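Local structure of ActII protein (Streptomyces coelicolor, 2OPT) at residues E66-P70 with R116-L120; G124-L130 with L212-A216; V61-V65 with M89-H93; L54-I60 with R103-N109; F141-E145 with R200-L205. The protein probably acts as a TetR-family transcriptional repressor that binds regulatory DNA, and binds actinorhodin or its biosynthetic precursor (S)-DNPA. One frame throughout, in Å; residues are numbered along the deposited sequence.

The five contacts tie an all-helical TetR-like chain together from its probable DNA-binding end to its C-terminal helices. Interaction 4 joins helix 50-61 to the start of helix 108-123; interaction 3, nested within the loop it closes, lies about 11 Å away between centres and touches it through Leu62, which packs on Pro105 and Asn109. Segment 66-70 directly follows 61-65 and packs on helix 108-123 as interaction 1, which crosses interaction 3 along the chain, their centres about 16 Å apart. Interaction 2 follows, sharing helices 128-150 and 197-219 with interaction 5, nested inside it about 19 Å away between centres. Phe90 packs on Thr143, so packing runs from interaction 4 through 3 to 5, which also touches the second subunit.

Interaction 1. Residues E66-P70 with R116-L120; sequences EVPEP and RTMNL
Val67 and Arg116 bring the extended segment 66-70 against one side of helix 108-123; their CA atoms lie 6.2 Å apart, and those of Pro70 and Leu120 come to 5.5 Å. Arg116 holds the non-helical chain side-on, NE and NH2 both donating to the carbonyl oxygen of Val67, with NH2 to O at 2.9 Å. That oxygen lies within a few degrees of the guanidinium plane. The arginine chain bends at chi3 (65°), bringing the guanidinium to the segment, where Arg116 NH1 and Glu69 OE1 form a salt bridge of 3.0 Å; its hydrogen bonds are weak, and the carboxylate plane is turned 58° from the guanidinium. An alanine at Arg116 would remove the whole guanidinium and is likely to leave the Val67 carbonyl without these mates and the Glu69 carboxylate without its counter-charge. Alongside, Val67 CG1 packs on Arg116 CB at 3.8 Å, and Pro70 CG meets Leu120 CD1 at 4.1 Å. Water 1 bridges Pro68 O and Arg116 O. Pro68 and Leu120 also touch Gln78 of helix 75-92, while Asn119 OD1 bonds to Asn184 of the second subunit, placing the contact between helix 75-92 and the dimer partner.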
# COMPACT_ATOMS: atom_id res chain seq x y z
N GLU A 66 -2.89 -16.19 12.72
CA GLU A 66 -2.48 -17.55 12.83
C GLU A 66 -1.92 -18.01 11.45
O GLU A 66 -2.61 -17.97 10.44
CB GLU A 66 -3.62 -18.39 13.43
CG GLU A 66 -3.22 -19.21 14.73
CD GLU A 66 -3.22 -18.41 16.05
OE1 GLU A 66 -2.13 -18.10 16.59
OE2 GLU A 66 -4.31 -18.11 16.56
N VAL A 67 -0.65 -18.38 11.46
CA VAL A 67 0.04 -18.88 10.30
C VAL A 67 0.10 -20.39 10.50
O VAL A 67 0.63 -20.87 11.50
CB VAL A 67 1.48 -18.30 10.18
CG1 VAL A 67 2.08 -18.74 8.88
CG2 VAL A 67 1.43 -16.77 10.26
N PRO A 68 -0.51 -21.16 9.58
CA PRO A 68 -0.57 -22.59 9.84
C PRO A 68 0.74 -23.30 9.61
O PRO A 68 1.64 -22.80 8.88
CB PRO A 68 -1.61 -23.06 8.83
CG PRO A 68 -1.47 -22.08 7.70
CD PRO A 68 -1.26 -20.78 8.36
N GLU A 69 0.89 -24.44 10.27
CA GLU A 69 2.01 -25.34 9.97
C GLU A 69 1.79 -25.89 8.56
O GLU A 69 0.64 -26.21 8.22
CB GLU A 69 2.01 -26.47 10.99
CG GLU A 69 3.40 -27.10 11.21
CD GLU A 69 4.47 -26.09 11.73
OE1 GLU A 69 4.14 -25.19 12.54
OE2 GLU A 69 5.64 -26.22 11.35
N PRO A 70 2.83 -25.96 7.72
CA PRO A 70 2.57 -26.41 6.33
C PRO A 70 1.90 -27.79 6.20
O PRO A 70 2.31 -28.74 6.85
CB PRO A 70 3.98 -26.42 5.73
CG PRO A 70 4.71 -25.37 6.51
CD PRO A 70 4.24 -25.56 7.90
N ARG A 116 7.25 -18.34 10.64
CA ARG A 116 6.25 -19.25 10.19
C ARG A 116 5.78 -18.94 8.77
O ARG A 116 5.62 -19.86 7.95
CB ARG A 116 5.09 -19.23 11.19
CG ARG A 116 5.55 -19.76 12.59
CD ARG A 116 4.41 -19.74 13.61
NE ARG A 116 3.37 -20.67 13.19
CZ ARG A 116 3.41 -21.99 13.38
NH1 ARG A 116 4.48 -22.58 13.97
NH2 ARG A 116 2.38 -22.75 12.94
N THR A 117 5.59 -17.65 8.46
CA THR A 117 5.22 -17.23 7.12
C THR A 117 6.26 -17.71 6.10
O THR A 117 5.94 -18.36 5.10
CB THR A 117 5.10 -15.68 7.04
OG1 THR A 117 4.00 -15.23 7.85
CG2 THR A 117 4.86 -15.21 5.57
N MET A 118 7.51 -17.41 6.36
CA MET A 118 8.53 -17.83 5.44
C MET A 118 8.62 -19.34 5.37
O MET A 118 8.86 -19.88 4.31
CB MET A 118 9.87 -17.26 5.87
CG MET A 118 9.91 -15.75 5.70
SD MET A 118 9.60 -15.23 3.99
CE MET A 118 8.94 -13.61 4.27
N ASN A 119 8.47 -20.03 6.50
CA ASN A 119 8.42 -21.48 6.46
C ASN A 119 7.36 -21.92 5.46
O ASN A 119 7.62 -22.79 4.61
CB ASN A 119 8.19 -22.09 7.85
CG ASN A 119 8.64 -23.54 7.93
OD1 ASN A 119 9.73 -23.88 7.49
ND2 ASN A 119 7.83 -24.38 8.52
N LEU A 120 6.16 -21.33 5.53
CA LEU A 120 5.05 -21.76 4.66
C LEU A 120 5.35 -21.48 3.18
O LEU A 120 5.11 -22.31 2.30
CB LEU A 120 3.76 -21.03 5.02
CG LEU A 120 2.42 -21.43 4.33
CD1 LEU A 120 2.14 -22.92 4.41
CD2 LEU A 120 1.25 -20.63 4.90
O HOH W 1 4.16 -22.18 8.89
O HOH W 2 5.94 -23.37 10.67

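Interaction 2. Residues G124-L130 with L212-A216; sequences GGLHDEL and LLAGA
Leu130 reaches helix 197-219 with CG anti to its backbone N (chi1 174°), a torsion that sends its two methyl groups across to separate targets on Leu212 and Ala216. Leu130 CD1 meets Leu212 CD2 at 3.6 Å, while Leu130 CD2 settles against the helix backbone, 3.6 Å from Ala216 N. Leu126 takes the other course: its CG stands anti to the carbonyl carbon (chi1 -81°), and the branch then splits between the same two partners, Leu126 CD1 lying 3.8 Å from Ala216 CB and Leu126 CD2 4.2 Å from Leu212 CD2. Leu212 CD2 is therefore touched by both leucines, and its side chain crosses that of Leu126 at about a right angle.

Here the turn leading into helix 128-150 packs against helix 197-219, and both helices reach the second subunit, consistent with the four-helix bundle that joins TetR-family dimers. His127 occupies the N-cap position of helix 128-150, and Leu130 CB lies over one face of its imidazole, toward the rim. The edge of the same ring faces helix 197-219, with His127 CE1 4.3 Å from Gly215 O. Gly215 matters for the fit: a side chain there would point toward segment 124-130 and come tight against Leu130 CD2. At the start of the turn the chain passes close to Ala216, whose CB is 4.0 Å from Gly125 O; Gly125 has a phi of 81°, a backbone angle other residues adopt less readily. Leu126 also packs on Trp75 of helix 75-92. On the dimer side, Leu130 touches Ile207 of the second subunit, and Glu129 forms a salt bridge with Arg199 of that subunit.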
# COMPACT_ATOMS: atom_id res chain seq x y z
N GLY A 124 6.29 -24.23 -0.29
CA GLY A 124 5.66 -24.31 -1.59
C GLY A 124 6.61 -24.28 -2.77
O GLY A 124 6.19 -24.13 -3.91
N GLY A 125 7.91 -24.42 -2.49
CA GLY A 125 8.91 -24.46 -3.52
C GLY A 125 9.35 -23.14 -4.07
O GLY A 125 10.05 -23.10 -5.07
N LEU A 126 8.98 -22.03 -3.42
CA LEU A 126 9.45 -20.70 -3.82
C LEU A 126 10.95 -20.49 -3.50
O LEU A 126 11.37 -20.68 -2.33
CB LEU A 126 8.60 -19.61 -3.09
CG LEU A 126 7.22 -19.24 -3.63
CD1 LEU A 126 6.33 -20.45 -3.79
CD2 LEU A 126 6.51 -18.22 -2.73
N HIS A 127 11.74 -20.09 -4.49
CA HIS A 127 13.16 -19.80 -4.29
C HIS A 127 13.29 -18.60 -3.38
O HIS A 127 12.31 -17.87 -3.17
CB HIS A 127 13.94 -19.58 -5.62
CG HIS A 127 13.44 -18.44 -6.46
ND1 HIS A 127 12.46 -18.59 -7.42
CD2 HIS A 127 13.82 -17.13 -6.52
CE1 HIS A 127 12.23 -17.42 -8.01
NE2 HIS A 127 13.05 -16.53 -7.49
N ASP A 128 14.49 -18.41 -2.82
CA ASP A 128 14.72 -17.48 -1.71
C ASP A 128 14.14 -16.07 -1.97
O ASP A 128 13.48 -15.54 -1.11
CB ASP A 128 16.22 -17.35 -1.42
CG ASP A 128 16.84 -18.63 -0.84
OD1 ASP A 128 16.12 -19.62 -0.60
OD2 ASP A 128 18.07 -18.62 -0.61
N GLU A 129 14.45 -15.46 -3.12
CA GLU A 129 14.01 -14.08 -3.38
C GLU A 129 12.51 -13.99 -3.53
O GLU A 129 11.93 -12.99 -3.16
CB GLU A 129 14.62 -13.49 -4.64
CG GLU A 129 16.05 -12.93 -4.42
CD GLU A 129 16.55 -12.06 -5.59
OE1 GLU A 129 15.84 -11.96 -6.64
OE2 GLU A 129 17.67 -11.48 -5.43
N LEU A 130 11.90 -14.99 -4.15
CA LEU A 130 10.45 -15.00 -4.41
C LEU A 130 9.69 -15.22 -3.10
O LEU A 130 8.55 -14.71 -2.85
CB LEU A 130 10.12 -16.11 -5.44
CG LEU A 130 8.63 -16.40 -5.76
CD1 LEU A 130 8.06 -15.22 -6.45
CD2 LEU A 130 8.53 -17.57 -6.72
N LEU A 212 2.72 -16.03 -7.71
CA LEU A 212 3.77 -16.71 -6.93
C LEU A 212 4.02 -18.16 -7.38
O LEU A 212 5.17 -18.54 -7.64
CB LEU A 212 3.43 -16.69 -5.41
CG LEU A 212 3.57 -15.33 -4.70
CD1 LEU A 212 2.99 -15.43 -3.25
CD2 LEU A 212 4.99 -14.83 -4.66
N LEU A 213 2.93 -18.94 -7.53
CA LEU A 213 3.05 -20.27 -8.07
C LEU A 213 3.62 -20.24 -9.48
O LEU A 213 4.41 -21.10 -9.84
CB LEU A 213 1.69 -20.94 -8.11
CG LEU A 213 1.19 -21.37 -6.74
CD1 LEU A 213 -0.25 -21.79 -6.82
CD2 LEU A 213 2.10 -22.50 -6.17
N ALA A 214 3.23 -19.25 -10.28
CA ALA A 214 3.73 -19.16 -11.65
C ALA A 214 5.23 -18.97 -11.63
O ALA A 214 5.93 -19.56 -12.43
CB ALA A 214 3.07 -18.03 -12.42
N GLY A 215 5.71 -18.12 -10.74
CA GLY A 215 7.12 -17.84 -10.58
C GLY A 215 7.91 -19.01 -10.02
O GLY A 215 9.09 -19.16 -10.33
N ALA A 216 7.28 -19.83 -9.16
CA ALA A 216 7.95 -21.00 -8.59
C ALA A 216 8.04 -22.10 -9.64
O ALA A 216 9.04 -22.83 -9.69
CB ALA A 216 7.20 -21.51 -7.35

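Interaction 3. Residues V61-V65 with M89-H93; sequences VLTEV and MFLAH
His93 NE2 donates to Glu64 OE2 at 2.6 Å, the shortest polar bond between the two segments, with an N-H...O angle of 157°. This His-carboxylate hydrogen bond joins the turn after helix 50-61 to the end of helix 75-92 in this TetR-like fold. The glutamate, extended beyond CG, presents the syn side of OE2 to the ring edge, though NE2 sits 31° out of the carboxylate plane; carboxylate and imidazole planes are steeply turned against each other. The other nitrogen, ND1, bonds to Asp20 of helix 8-22. With a carboxylate at each nitrogen, the ring is fixed in its rotation, and a protonated imidazole would probably be favoured.

Met89 packs against the turn. It is modelled in two conformers; in the one described here CG is anti to the backbone N, which carries the sulfur in among Val61, Leu62 and Val65, and the chain then bends at chi3. In that conformer Met89 SD is 3.6 Å from Leu62 CD2 and 3.7 Å from Val65 CG2, and the methyl CE lies over the centre of the Phe90 ring. Val61 and Met89 also both pack on Leu96 of helix 96-100. Val61 covers one face of the imidazole: its CG1 stands over the ring centre in a CH-pi contact, 3.9 Å from the centroid of the His93 ring and 11° off the ring normal.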
# COMPACT_ATOMS: atom_id res chain seq x y z
N VAL A 61 -1.02 -7.34 19.06
CA VAL A 61 -2.19 -7.80 18.31
C VAL A 61 -1.80 -8.92 17.30
O VAL A 61 -2.64 -9.66 16.84
CB VAL A 61 -2.83 -6.61 17.54
CG1 VAL A 61 -3.41 -5.65 18.50
CG2 VAL A 61 -1.75 -5.85 16.67
N LEU A 62 -0.52 -8.99 16.91
CA LEU A 62 -0.03 -9.99 15.96
C LEU A 62 -0.12 -11.40 16.49
O LEU A 62 -0.04 -12.35 15.72
CB LEU A 62 1.42 -9.71 15.60
CG LEU A 62 1.61 -8.45 14.75
CD1 LEU A 62 3.12 -8.28 14.34
CD2 LEU A 62 0.77 -8.58 13.49
N THR A 63 -0.31 -11.53 17.80
CA THR A 63 -0.66 -12.79 18.38
C THR A 63 -1.89 -13.34 17.71
O THR A 63 -2.07 -14.54 17.68
CB THR A 63 -0.92 -12.68 19.93
OG1 THR A 63 -0.75 -13.98 20.47
CG2 THR A 63 -2.34 -12.22 20.26
N GLU A 64 -2.76 -12.44 17.19
CA GLU A 64 -4.06 -12.84 16.57
C GLU A 64 -3.95 -13.49 15.20
O GLU A 64 -4.91 -14.07 14.68
CB GLU A 64 -4.96 -11.60 16.44
CG GLU A 64 -5.26 -10.89 17.76
CD GLU A 64 -6.31 -9.77 17.65
OE1 GLU A 64 -7.04 -9.66 16.64
OE2 GLU A 64 -6.43 -9.01 18.62
N VAL A 65 -2.80 -13.35 14.58
CA VAL A 65 -2.61 -13.83 13.23
C VAL A 65 -2.12 -15.28 13.27
O VAL A 65 -1.03 -15.57 13.79
CB VAL A 65 -1.55 -13.01 12.47
CG1 VAL A 65 -1.33 -13.63 11.07
CG2 VAL A 65 -1.97 -11.56 12.40
N MET A 89 -7.49 -9.33 11.80
CA MET A 89 -6.86 -8.62 12.92
C MET A 89 -7.00 -7.12 12.74
O MET A 89 -7.43 -6.45 13.63
CB MET A 89 -5.37 -9.01 13.00
CG MET A 89 -4.58 -8.24 14.07
SD MET A 89 -2.81 -8.23 13.73
CE MET A 89 -2.67 -7.08 12.35
N PHE A 90 -6.62 -6.61 11.57
CA PHE A 90 -6.82 -5.19 11.20
C PHE A 90 -8.28 -4.74 11.35
O PHE A 90 -8.55 -3.69 11.91
CB PHE A 90 -6.37 -4.96 9.77
CG PHE A 90 -4.85 -4.92 9.63
CD1 PHE A 90 -4.09 -4.10 10.45
CD2 PHE A 90 -4.20 -5.70 8.68
CE1 PHE A 90 -2.67 -4.05 10.31
CE2 PHE A 90 -2.80 -5.65 8.55
CZ PHE A 90 -2.06 -4.84 9.37
N LEU A 91 -9.21 -5.56 10.89
CA LEU A 91 -10.65 -5.25 10.97
C LEU A 91 -11.15 -5.20 12.41
O LEU A 91 -12.16 -4.53 12.71
CB LEU A 91 -11.50 -6.22 10.13
CG LEU A 91 -11.29 -6.12 8.60
CD1 LEU A 91 -12.26 -6.98 7.82
CD2 LEU A 91 -11.38 -4.70 8.12
N ALA A 92 -10.45 -5.89 13.29
CA ALA A 92 -10.79 -5.93 14.71
C ALA A 92 -10.28 -4.67 15.44
O ALA A 92 -10.82 -4.30 16.47
CB ALA A 92 -10.18 -7.17 15.33
N HIS A 93 -9.26 -4.01 14.88
CA HIS A 93 -8.50 -2.99 15.60
C HIS A 93 -8.41 -1.68 14.86
O HIS A 93 -7.58 -1.51 13.92
CB HIS A 93 -7.09 -3.48 16.03
CG HIS A 93 -7.14 -4.69 16.93
ND1 HIS A 93 -7.55 -4.61 18.24
CD2 HIS A 93 -6.88 -6.00 16.70
CE1 HIS A 93 -7.53 -5.81 18.79
NE2 HIS A 93 -7.14 -6.67 17.87

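Interaction 4. Residues L54-I60 with R103-N109; sequences LDLVFDI and RVPLGPN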
# COMPACT_ATOMS: atom_id res chain seq x y z
N LEU A 54 3.60 2.52 20.53
CA LEU A 54 2.91 2.05 19.34
C LEU A 54 3.60 0.81 18.74
O LEU A 54 2.92 -0.07 18.24
CB LEU A 54 2.81 3.19 18.31
CG LEU A 54 1.82 4.31 18.71
CD1 LEU A 54 1.81 5.36 17.63
CD2 LEU A 54 0.40 3.74 18.97
N ASP A 55 4.94 0.73 18.78
CA ASP A 55 5.66 -0.48 18.30
C ASP A 55 5.14 -1.65 19.12
O ASP A 55 4.99 -2.78 18.61
CB ASP A 55 7.17 -0.36 18.57
CG ASP A 55 7.90 0.62 17.63
OD1 ASP A 55 7.42 0.87 16.52
OD2 ASP A 55 9.04 1.07 17.96
N LEU A 56 4.89 -1.42 20.41
CA LEU A 56 4.47 -2.51 21.29
C LEU A 56 3.03 -2.95 21.07
O LEU A 56 2.69 -4.14 21.24
CB LEU A 56 4.69 -2.10 22.76
CG LEU A 56 6.13 -1.94 23.27
CD1 LEU A 56 6.09 -1.41 24.71
CD2 LEU A 56 6.90 -3.22 23.23
N VAL A 57 2.17 -1.97 20.80
CA VAL A 57 0.75 -2.19 20.53
C VAL A 57 0.70 -2.99 19.21
O VAL A 57 -0.00 -3.97 19.09
CB VAL A 57 0.01 -0.86 20.42
CG1 VAL A 57 -1.38 -1.04 19.88
CG2 VAL A 57 -0.09 -0.14 21.79
N PHE A 58 1.53 -2.59 18.24
CA PHE A 58 1.57 -3.34 17.00
C PHE A 58 1.94 -4.80 17.23
O PHE A 58 1.28 -5.69 16.69
CB PHE A 58 2.53 -2.65 16.00
CG PHE A 58 2.63 -3.34 14.64
CD1 PHE A 58 1.50 -3.90 14.04
CD2 PHE A 58 3.83 -3.36 13.95
CE1 PHE A 58 1.59 -4.51 12.79
CE2 PHE A 58 3.93 -3.95 12.70
CZ PHE A 58 2.81 -4.52 12.11
N ASP A 59 2.97 -5.08 18.03
CA ASP A 59 3.35 -6.47 18.21
C ASP A 59 2.32 -7.27 18.98
O ASP A 59 2.12 -8.47 18.72
CB ASP A 59 4.69 -6.60 18.90
CG ASP A 59 5.29 -7.96 18.69
OD1 ASP A 59 5.66 -8.26 17.53
OD2 ASP A 59 5.22 -8.79 19.64
N ILE A 60 1.64 -6.64 19.92
CA ILE A 60 0.75 -7.45 20.76
C ILE A 60 -0.46 -8.06 20.03
O ILE A 60 -0.93 -9.15 20.38
CB ILE A 60 0.33 -6.65 22.00
CG1 ILE A 60 0.12 -7.62 23.15
CG2 ILE A 60 -0.94 -5.76 21.72
CD1 ILE A 60 0.06 -6.93 24.47
N ARG A 103 5.87 0.28 9.85
CA ARG A 103 6.59 -0.52 10.84
C ARG A 103 6.97 -1.93 10.33
O ARG A 103 6.27 -2.49 9.48
CB ARG A 103 5.75 -0.63 12.12
CG ARG A 103 5.65 0.69 12.89
CD ARG A 103 4.86 0.54 14.20
NE ARG A 103 5.30 1.58 15.15
CZ ARG A 103 4.91 2.85 15.14
NH1 ARG A 103 4.00 3.28 14.26
NH2 ARG A 103 5.41 3.70 16.03
N VAL A 104 8.07 -2.47 10.84
CA VAL A 104 8.50 -3.84 10.51
C VAL A 104 8.10 -4.72 11.70
O VAL A 104 8.45 -4.43 12.82
CB VAL A 104 10.06 -3.91 10.23
CG1 VAL A 104 10.56 -5.36 10.18
CG2 VAL A 104 10.44 -3.14 8.93
N PRO A 105 7.28 -5.76 11.45
CA PRO A 105 6.81 -6.57 12.56
C PRO A 105 7.92 -7.51 13.04
O PRO A 105 7.89 -8.70 12.77
CB PRO A 105 5.60 -7.33 11.98
CG PRO A 105 5.77 -7.31 10.48
CD PRO A 105 6.77 -6.22 10.13
N LEU A 106 8.89 -6.95 13.74
CA LEU A 106 9.97 -7.73 14.33
C LEU A 106 10.06 -7.57 15.87
O LEU A 106 11.16 -7.57 16.43
CB LEU A 106 11.30 -7.39 13.67
CG LEU A 106 11.88 -8.32 12.60
CD1 LEU A 106 10.96 -9.46 12.10
CD2 LEU A 106 12.36 -7.49 11.44
N GLY A 107 8.93 -7.41 16.54
CA GLY A 107 8.90 -7.73 17.94
C GLY A 107 8.65 -9.24 18.05
O GLY A 107 8.60 -9.94 17.05
N PRO A 108 8.43 -9.74 19.27
CA PRO A 108 8.22 -11.14 19.59
C PRO A 108 7.20 -11.80 18.71
O PRO A 108 7.50 -12.76 18.04
CB PRO A 108 7.69 -11.10 21.02
CG PRO A 108 8.18 -9.78 21.59
CD PRO A 108 8.40 -8.86 20.46
N ASN A 109 5.97 -11.30 18.71
CA ASN A 109 4.92 -11.96 17.94
C ASN A 109 5.19 -11.81 16.45
O ASN A 109 4.93 -12.73 15.66
CB ASN A 109 3.56 -11.41 18.29
CG ASN A 109 3.13 -11.83 19.63
OD1 ASN A 109 3.28 -13.01 20.01
ND2 ASN A 109 2.64 -10.88 20.40
O HOH W 3 6.27 -6.63 15.74
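Asp59 OD2 accepts the backbone N-H of Asn109 at 2.8 Å through its syn lone pair, with an N-H...O angle of 160°. Asn109 answers with its amide, ND2 donating to Asp59 O at 3.0 Å from above the carbonyl plane, so the two residues are paired twice. The aspartate has CG anti to the backbone N (chi1 -161°), which aims the carboxylate at the start of helix 108-123; its OD1 also accepts from Gly110 N, and water 3 links OD1 to Gly107 N. One turn before Asp59 in its helix, Asp55 OD1 meets Arg103 NE at 2.6 Å in a salt bridge, on the anti side of that oxygen, the carboxylate turned 65° from the guanidinium. Leu54 CB lies over one guanidinium face, 3.5 Å from Arg103 NH2. Between these polar ends, Phe58 CE2 packs on Pro105 CB at 3.8 Å, where Pro105 centres an inverse gamma turn. Further out, Arg103 is positioned by the carbonyls of Asp51 and Ile99, and Phe58 rests on Ile99 and Ala100 of helix 96-100. Gly107 is the N-cap residue, and Asp59 binds N-H groups of the first turn from outside the helix, consistent with the junction between the DNA-binding and C-terminal regions of TetR-family repressors.

Interaction 5. Residues F141-E145 with R200-L205; sequences FVTAE and RFELGL
Phe141 points its ring at helix 197-219, CG anti to the backbone N (chi1 156°), and sets CZ 3.7 Å from Gly204 CA. Glycine permits this closeness: a CB at that position would clash with the ring. The rim of the ring also faces Phe201 O, which lies near its plane, 3.6 Å from Phe141 CZ. Phe201 likewise has CG anti to its backbone N (chi1 -166°), so its ring comes back across the gap between the helices. The two aromatic planes are close to parallel, 22° apart, but displaced so that little of one ring covers the other, with centroids 5.5 Å apart; CE2 of Phe141 and CE1 of Phe201 meet at 3.8 Å. Val142 CG2 reaches the edge of the Phe201 ring, 3.9 Å from CE1.

A turn further on, the bent chains of Glu145 and Arg200 bring their charged ends together: Arg200 NE donates to the syn lone pair of Glu145 OE1 at 3.3 Å, and a weak bond runs from NH2 to OE2. Tyr133 of the second subunit bonds to Glu145 OE2, and Glu148 takes Arg200 NH2. A leucine in place of Arg200 would probably leave the buried Glu145 carboxylate without its counter-charge and take from Glu148 its bond to this guanidinium. Helices 128-150 and 197-219 form an antiparallel pair, short-segment axes 10.9 Å apart, which, with the counterpart carrying Tyr133, is consistent with the four-helix-bundle dimer interface of TetR-family proteins.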
# COMPACT_ATOMS: atom_id res chain seq x y z
N PHE A 141 -0.11 -5.92 0.63
CA PHE A 141 -1.38 -5.89 -0.02
C PHE A 141 -2.48 -5.97 1.03
O PHE A 141 -3.46 -5.23 0.97
CB PHE A 141 -1.45 -7.12 -0.94
CG PHE A 141 -2.85 -7.56 -1.26
CD1 PHE A 141 -3.62 -6.84 -2.18
CD2 PHE A 141 -3.42 -8.66 -0.62
CE1 PHE A 141 -4.98 -7.22 -2.44
CE2 PHE A 141 -4.73 -9.05 -0.90
CZ PHE A 141 -5.51 -8.30 -1.79
N VAL A 142 -2.35 -6.90 1.97
CA VAL A 142 -3.34 -7.05 3.04
C VAL A 142 -3.47 -5.73 3.85
O VAL A 142 -4.59 -5.27 4.15
CB VAL A 142 -2.99 -8.19 3.99
CG1 VAL A 142 -3.88 -8.14 5.18
CG2 VAL A 142 -3.08 -9.53 3.28
N THR A 143 -2.34 -5.13 4.19
CA THR A 143 -2.32 -3.92 4.98
C THR A 143 -2.96 -2.74 4.24
O THR A 143 -3.75 -2.01 4.84
CB THR A 143 -0.87 -3.59 5.44
OG1 THR A 143 -0.35 -4.74 6.12
CG2 THR A 143 -0.87 -2.35 6.42
N ALA A 144 -2.62 -2.55 2.95
CA ALA A 144 -3.25 -1.51 2.10
C ALA A 144 -4.75 -1.68 2.00
O ALA A 144 -5.51 -0.72 2.14
CB ALA A 144 -2.64 -1.51 0.68
N GLU A 145 -5.20 -2.89 1.69
CA GLU A 145 -6.64 -3.15 1.64
C GLU A 145 -7.32 -2.76 2.96
O GLU A 145 -8.34 -2.11 2.96
CB GLU A 145 -6.94 -4.61 1.33
CG GLU A 145 -6.71 -5.02 -0.13
CD GLU A 145 -7.63 -4.29 -1.12
OE1 GLU A 145 -8.83 -4.09 -0.79
OE2 GLU A 145 -7.17 -3.90 -2.21
N ARG A 200 -12.73 -7.51 -3.62
CA ARG A 200 -11.38 -6.98 -3.95
C ARG A 200 -10.34 -7.81 -3.23
O ARG A 200 -9.43 -8.32 -3.81
CB ARG A 200 -11.19 -5.55 -3.45
CG ARG A 200 -11.99 -4.46 -4.10
CD ARG A 200 -11.98 -3.16 -3.23
NE ARG A 200 -10.64 -2.62 -3.07
CZ ARG A 200 -9.98 -1.95 -4.02
NH1 ARG A 200 -10.57 -1.75 -5.21
NH2 ARG A 200 -8.75 -1.50 -3.81
N PHE A 201 -10.52 -7.99 -1.93
CA PHE A 201 -9.57 -8.82 -1.19
C PHE A 201 -9.35 -10.22 -1.81
O PHE A 201 -8.22 -10.66 -1.95
CB PHE A 201 -9.99 -8.99 0.26
CG PHE A 201 -8.90 -9.53 1.12
CD1 PHE A 201 -7.84 -8.75 1.49
CD2 PHE A 201 -8.93 -10.87 1.53
CE1 PHE A 201 -6.81 -9.27 2.25
CE2 PHE A 201 -7.91 -11.41 2.31
CZ PHE A 201 -6.87 -10.61 2.69
N GLU A 202 -10.42 -10.92 -2.17
CA GLU A 202 -10.22 -12.27 -2.67
C GLU A 202 -9.58 -12.28 -4.06
O GLU A 202 -8.64 -13.05 -4.31
CB GLU A 202 -11.49 -13.12 -2.57
CG GLU A 202 -11.93 -13.47 -1.11
CD GLU A 202 -10.94 -14.30 -0.25
OE1 GLU A 202 -10.26 -15.26 -0.71
OE2 GLU A 202 -10.88 -13.98 0.96
N LEU A 203 -10.01 -11.36 -4.94
CA LEU A 203 -9.38 -11.22 -6.24
C LEU A 203 -7.89 -10.94 -6.10
O LEU A 203 -7.09 -11.59 -6.78
CB LEU A 203 -10.00 -10.06 -7.05
CG LEU A 203 -11.20 -10.37 -7.90
CD1 LEU A 203 -11.83 -9.09 -8.52
CD2 LEU A 203 -10.76 -11.35 -9.00
N GLY A 204 -7.50 -9.97 -5.29
CA GLY A 204 -6.05 -9.65 -5.16
C GLY A 204 -5.28 -10.82 -4.57
O GLY A 204 -4.16 -11.08 -4.93
N LEU A 205 -5.86 -11.51 -3.57
CA LEU A 205 -5.25 -12.73 -3.06
C LEU A 205 -5.02 -13.79 -4.17
O LEU A 205 -3.94 -14.31 -4.29
CB LEU A 205 -6.17 -13.32 -1.94
CG LEU A 205 -5.56 -14.04 -0.76
CD1 LEU A 205 -4.41 -13.25 -0.21
CD2 LEU A 205 -6.70 -14.30 0.33